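Local coordinates for rifamycin polyketide synthase (Amycolatopsis mediterranei, PDB 4LN9), which probably dehydrates a polyketide intermediate in the terminal module of rifamycin assembly, through a dehydratase domain with a double hotdog fold, at residues 226-239 with 267-280. Numbering follows the deposited sequence.
Sequences RAEAGRFGIHPALL and WNGLRLHAAGASVL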
loop_
_atom_site.group_PDB
_atom_site.type_symbol
_atom_site.label_atom_id
_atom_site.label_comp_id
_atom_site.label_asym_id
_atom_site.label_seq_id
_atom_site.Cartn_x
_atom_site.Cartn_y
_atom_site.Cartn_z
ATOM N N ARG A 226 -28.224 -7.282 -7.505
ATOM C CA ARG A 226 -28.779 -6.888 -6.215
ATOM C C ARG A 226 -27.817 -7.105 -5.045
ATOM O O ARG A 226 -27.711 -6.257 -4.159
ATOM C CB ARG A 226 -30.080 -7.642 -5.956
ATOM C CG ARG A 226 -30.669 -7.368 -4.588
ATOM C CD ARG A 226 -31.533 -6.127 -4.637
ATOM N NE ARG A 226 -32.744 -6.359 -5.426
ATOM C CZ ARG A 226 -33.895 -5.739 -5.200
ATOM N NH1 ARG A 226 -33.965 -4.797 -4.268
ATOM N NH2 ARG A 226 -34.986 -6.091 -5.867
ATOM N N ALA A 227 -27.239 -8.299 -4.966
ATOM C CA ALA A 227 -26.360 -8.646 -3.853
ATOM C C ALA A 227 -25.116 -7.760 -3.832
ATOM O O ALA A 227 -24.699 -7.283 -2.776
ATOM C CB ALA A 227 -25.968 -10.114 -3.922
ATOM N N GLU A 228 -24.536 -7.537 -5.008
ATOM C CA GLU A 228 -23.419 -6.608 -5.154
ATOM C C GLU A 228 -23.789 -5.204 -4.676
ATOM O O GLU A 228 -23.122 -4.635 -3.811
ATOM C CB GLU A 228 -22.954 -6.559 -6.611
ATOM C CG GLU A 228 -22.145 -7.770 -7.045
ATOM C CD GLU A 228 -20.695 -7.685 -6.612
ATOM O OE1 GLU A 228 -20.424 -7.850 -5.404
ATOM O OE2 GLU A 228 -19.828 -7.452 -7.480
ATOM N N ALA A 229 -24.892 -4.682 -5.205
ATOM C CA ALA A 229 -25.378 -3.347 -4.857
ATOM C C ALA A 229 -25.293 -3.077 -3.358
ATOM O O ALA A 229 -24.925 -1.982 -2.931
ATOM C CB ALA A 229 -26.808 -3.161 -5.349
ATOM N N GLY A 230 -25.632 -4.085 -2.562
ATOM C CA GLY A 230 -25.667 -3.929 -1.115
ATOM C C GLY A 230 -24.292 -3.716 -0.503
ATOM O O GLY A 230 -24.180 -3.219 0.617
ATOM N N ARG A 231 -23.241 -4.107 -1.222
ATOM C CA ARG A 231 -21.877 -3.981 -0.699
ATOM C C ARG A 231 -21.178 -2.680 -1.117
ATOM O O ARG A 231 -20.072 -2.393 -0.658
ATOM C CB ARG A 231 -21.009 -5.181 -1.100
ATOM C CG ARG A 231 -21.597 -6.548 -0.786
ATOM C CD ARG A 231 -20.620 -7.654 -1.170
ATOM N NE ARG A 231 -19.326 -7.497 -0.507
ATOM C CZ ARG A 231 -18.148 -7.687 -1.096
ATOM N NH1 ARG A 231 -18.091 -8.040 -2.373
ATOM N NH2 ARG A 231 -17.026 -7.539 -0.403
ATOM N N PHE A 232 -21.774 -1.962 -2.066
ATOM C CA PHE A 232 -21.227 -0.687 -2.534
ATOM C C PHE A 232 -21.684 0.476 -1.656
ATOM O O PHE A 232 -22.720 0.394 -0.998
ATOM C CB PHE A 232 -21.647 -0.421 -3.981
ATOM C CG PHE A 232 -20.852 -1.188 -4.995
ATOM C CD1 PHE A 232 -19.542 -0.839 -5.275
ATOM C CD2 PHE A 232 -21.443 -2.196 -5.738
ATOM C CE1 PHE A 232 -18.818 -1.520 -6.234
ATOM C CE2 PHE A 232 -20.732 -2.867 -6.715
ATOM C CZ PHE A 232 -19.414 -2.535 -6.957
ATOM N N GLY A 233 -20.959 1.587 -1.723
ATOM C CA GLY A 233 -21.520 2.879 -1.351
ATOM C C GLY A 233 -22.722 3.203 -2.217
ATOM O O GLY A 233 -23.855 3.247 -1.737
ATOM N N ILE A 234 -22.483 3.299 -3.521
ATOM C CA ILE A 234 -23.549 3.180 -4.506
ATOM C C ILE A 234 -23.054 2.395 -5.723
ATOM O O ILE A 234 -21.926 2.591 -6.174
ATOM C CB ILE A 234 -24.058 4.568 -4.950
ATOM C CG1 ILE A 234 -25.288 4.433 -5.851
ATOM C CG2 ILE A 234 -22.951 5.347 -5.646
ATOM C CD1 ILE A 234 -26.034 5.731 -6.064
ATOM N N HIS A 235 -23.821 1.390 -6.139
ATOM C CA HIS A 235 -23.424 0.581 -7.289
ATOM C C HIS A 235 -23.227 1.440 -8.513
ATOM O O HIS A 235 -24.056 2.311 -8.798
ATOM C CB HIS A 235 -24.440 -0.532 -7.555
ATOM C CG HIS A 235 -23.980 -1.548 -8.578
ATOM N ND1 HIS A 235 -23.629 -1.200 -9.829
ATOM C CD2 HIS A 235 -23.839 -2.932 -8.500
ATOM C CE1 HIS A 235 -23.262 -2.299 -10.514
ATOM N NE2 HIS A 235 -23.419 -3.362 -9.709
ATOM N N PRO A 236 -22.030 1.369 -9.119
ATOM C CA PRO A 236 -21.724 2.259 -10.235
ATOM C C PRO A 236 -22.772 2.199 -11.344
ATOM O O PRO A 236 -22.966 3.182 -12.057
ATOM C CB PRO A 236 -20.380 1.732 -10.739
ATOM C CG PRO A 236 -19.732 1.169 -9.521
ATOM C CD PRO A 236 -20.846 0.610 -8.675
ATOM N N ALA A 237 -23.438 1.058 -11.492
ATOM C CA ALA A 237 -24.492 0.928 -12.494
ATOM C C ALA A 237 -25.760 1.686 -12.099
ATOM O O ALA A 237 -26.418 2.286 -12.948
ATOM C CB ALA A 237 -24.801 -0.539 -12.767
ATOM N N LEU A 238 -26.055 1.722 -10.801
ATOM C CA LEU A 238 -27.169 2.524 -10.296
ATOM C C LEU A 238 -26.941 4.020 -10.518
ATOM O O LEU A 238 -27.802 4.710 -11.066
ATOM C CB LEU A 238 -27.434 2.231 -8.816
ATOM C CG LEU A 238 -28.801 2.650 -8.263
ATOM C CD1 LEU A 238 -29.925 1.929 -8.990
ATOM C CD2 LEU A 238 -28.878 2.397 -6.764
ATOM N N LEU A 239 -25.741 4.494 -10.197
ATOM C CA LEU A 239 -25.405 5.896 -10.409
ATOM C C LEU A 239 -25.311 6.239 -11.894
ATOM O O LEU A 239 -25.798 7.284 -12.327
ATOM C CB LEU A 239 -24.108 6.271 -9.688
ATOM C CG LEU A 239 -23.752 7.761 -9.709
ATOM C CD1 LEU A 239 -24.907 8.592 -9.167
ATOM C CD2 LEU A 239 -22.477 8.028 -8.925
ATOM N N TRP A 267 -16.525 16.167 -12.226
ATOM C CA TRP A 267 -17.526 16.013 -11.175
ATOM C C TRP A 267 -17.291 17.057 -10.128
ATOM O O TRP A 267 -16.168 17.207 -9.645
ATOM C CB TRP A 267 -17.392 14.636 -10.536
ATOM C CG TRP A 267 -17.670 13.490 -11.476
ATOM C CD1 TRP A 267 -16.848 12.995 -12.485
ATOM C CD2 TRP A 267 -18.838 12.600 -11.465
ATOM N NE1 TRP A 267 -17.420 11.904 -13.087
ATOM C CE2 TRP A 267 -18.624 11.629 -12.537
ATOM C CE3 TRP A 267 -20.004 12.533 -10.719
ATOM C CZ2 TRP A 267 -19.558 10.655 -12.839
ATOM C CZ3 TRP A 267 -20.926 11.528 -11.016
ATOM C CH2 TRP A 267 -20.707 10.611 -12.049
ATOM N N ASN A 268 -18.365 17.660 -9.632
ATOM C CA ASN A 268 -18.245 18.656 -8.577
ATOM C C ASN A 268 -19.331 18.476 -7.528
ATOM O O ASN A 268 -20.510 18.368 -7.862
ATOM C CB ASN A 268 -18.321 20.065 -9.167
ATOM C CG ASN A 268 -17.146 20.381 -10.072
ATOM O OD1 ASN A 268 -17.266 20.355 -11.297
ATOM N ND2 ASN A 268 -15.999 20.672 -9.471
ATOM N N GLY A 269 -18.919 18.343 -6.270
ATOM C CA GLY A 269 -19.860 18.296 -5.155
ATOM C C GLY A 269 -20.712 17.041 -5.148
ATOM O O GLY A 269 -21.941 17.112 -5.078
ATOM N N LEU A 270 -20.056 15.886 -5.151
ATOM C CA LEU A 270 -20.768 14.625 -5.007
ATOM C C LEU A 270 -20.785 14.099 -3.575
ATOM O O LEU A 270 -19.742 13.973 -2.928
ATOM C CB LEU A 270 -20.241 13.560 -5.966
ATOM C CG LEU A 270 -21.124 12.317 -5.835
ATOM C CD1 LEU A 270 -21.875 11.975 -7.117
ATOM C CD2 LEU A 270 -20.374 11.110 -5.281
ATOM N N ARG A 271 -21.988 13.827 -3.078
ATOM C CA ARG A 271 -22.173 13.289 -1.736
ATOM C C ARG A 271 -23.004 12.018 -1.788
ATOM O O ARG A 271 -24.107 12.013 -2.335
ATOM C CB ARG A 271 -22.893 14.304 -0.854
ATOM C CG ARG A 271 -22.001 15.407 -0.323
ATOM C CD ARG A 271 -22.830 16.429 0.431
ATOM N NE ARG A 271 -22.049 17.617 0.752
ATOM C CZ ARG A 271 -21.795 18.597 -0.109
ATOM N NH1 ARG A 271 -22.310 18.562 -1.331
ATOM N NH2 ARG A 271 -21.044 19.626 0.261
ATOM N N LEU A 272 -22.554 10.999 -1.068
ATOM C CA LEU A 272 -23.349 9.802 -0.873
ATOM C C LEU A 272 -23.938 9.792 0.531
ATOM O O LEU A 272 -23.221 9.991 1.510
ATOM C CB LEU A 272 -22.490 8.558 -1.085
ATOM C CG LEU A 272 -23.207 7.243 -0.791
ATOM C CD1 LEU A 272 -24.105 6.862 -1.958
ATOM C CD2 LEU A 272 -22.205 6.139 -0.491
ATOM N N HIS A 273 -25.262 9.717 0.615
ATOM C CA HIS A 273 -25.943 9.988 1.874
ATOM C C HIS A 273 -26.380 8.721 2.541
ATOM O O HIS A 273 -26.435 8.645 3.767
ATOM C CB HIS A 273 -27.138 10.906 1.657
ATOM C CG HIS A 273 -26.775 12.247 1.073
ATOM N ND1 HIS A 273 -26.246 13.238 1.812
ATOM C CD2 HIS A 273 -26.791 12.702 -0.241
ATOM C CE1 HIS A 273 -25.974 14.290 1.018
ATOM N NE2 HIS A 273 -26.350 13.974 -0.231
ATOM N N ALA A 274 -26.751 7.730 1.737
ATOM C CA ALA A 274 -27.202 6.447 2.263
ATOM C C ALA A 274 -26.645 5.321 1.400
ATOM O O ALA A 274 -26.729 5.379 0.174
ATOM C CB ALA A 274 -28.725 6.395 2.286
ATOM N N ALA A 275 -26.033 4.325 2.035
ATOM C CA ALA A 275 -25.230 3.339 1.311
ATOM C C ALA A 275 -26.045 2.132 0.845
ATOM O O ALA A 275 -26.959 1.682 1.535
ATOM C CB ALA A 275 -24.046 2.891 2.156
ATOM N N GLY A 276 -25.668 1.582 -0.306
ATOM C CA GLY A 276 -26.060 0.227 -0.674
ATOM C C GLY A 276 -27.459 0.133 -1.258
ATOM O O GLY A 276 -28.068 -0.936 -1.243
ATOM N N ALA A 277 -27.937 1.226 -1.849
ATOM C CA ALA A 277 -29.270 1.256 -2.462
ATOM C C ALA A 277 -29.325 0.429 -3.749
ATOM O O ALA A 277 -28.303 0.229 -4.403
ATOM C CB ALA A 277 -29.690 2.693 -2.737
ATOM N N SER A 278 -30.525 0.018 -4.156
ATOM C CA SER A 278 -30.686 -0.680 -5.434
ATOM C C SER A 278 -31.824 -0.137 -6.297
ATOM O O SER A 278 -31.946 -0.491 -7.469
ATOM C CB SER A 278 -30.847 -2.189 -5.225
ATOM O OG SER A 278 -31.862 -2.471 -4.279
ATOM N N VAL A 279 -32.595 0.792 -5.746
ATOM C CA VAL A 279 -33.719 1.378 -6.465
ATOM C C VAL A 279 -33.799 2.862 -6.110
ATOM O O VAL A 279 -33.538 3.232 -4.967
ATOM C CB VAL A 279 -35.038 0.693 -6.054
ATOM C CG1 VAL A 279 -35.028 -0.769 -6.473
ATOM C CG2 VAL A 279 -35.248 0.816 -4.550
ATOM N N LEU A 280 -33.928 3.720 -7.118
ATOM C CA LEU A 280 -33.904 5.162 -6.872
ATOM C C LEU A 280 -35.069 5.861 -7.560
ATOM O O LEU A 280 -35.504 5.437 -8.630
ATOM C CB LEU A 280 -32.590 5.774 -7.361
ATOM C CG LEU A 280 -31.266 5.339 -6.729
ATOM C CD1 LEU A 280 -30.119 6.049 -7.440
ATOM C CD2 LEU A 280 -31.238 5.630 -5.235
HETATM O O HOH W 1 -25.606 0.407 -4.126
HETATM O O HOH W 2 -26.541 3.776 -2.204
#
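Leu239 brings one methyl obliquely to the Trp267 indole, CD2 lying 4.4 Å from CZ3, and the same methyl meets Leu270, a loose apolar contact at this end. In 226-239, Pro236 CD sits over the centre of one face of the Phe232 ring, which also meets the His38 ring nearly at right angles. His235 has Ala229 N and Ala237 N at its edge, in the ring plane; as N-cap, its ND1 accepts from Ala237 N at 2.8 Å. This histidine begins the HPALL sequence of the HPALLD motif familiar in polyketide dehydratases, at the start of helix 236-251, the "sausage" of the second hotdog, while 267-280 runs from one strand of its wrapping sheet into another. Leu238, its CG anti to the backbone N (chi1 -162°), reaches the loop residues Ala277 and Ser278 with its two methyls, CD2 coming within 3.3 Å of Ala277 O and CD1 packing near Ser278 O, while its CG lies 3.7 Å from Leu280 CD1 at the start of strand 279-285.

Two glycines let the backbones close up. Gly276 N donates to Gly233 O at 2.8 Å, almost straight (166°) but 33° out of the carbonyl plane; the positive phi of Gly276 suits glycine, and its backbone lies close against Gly230. Leu272 CD2 presses against Gly233, 3.4 Å from its CA, tighter than usual van der Waals contact, which suits a residue with no side chain; Leu272 CD1 lies against Gly233 O and Ile234 CB. Two waters complete the polar seam: one links Ala229 O, His235 N and Ala277 O, the other Gly233 O, Ala274 O and Ala277 N. At the exposed end, Arg226 NH1 reaches Ser278 OG at 3.1 Å in a weak, bent bond, while NH2 forms a salt bridge with Glu223.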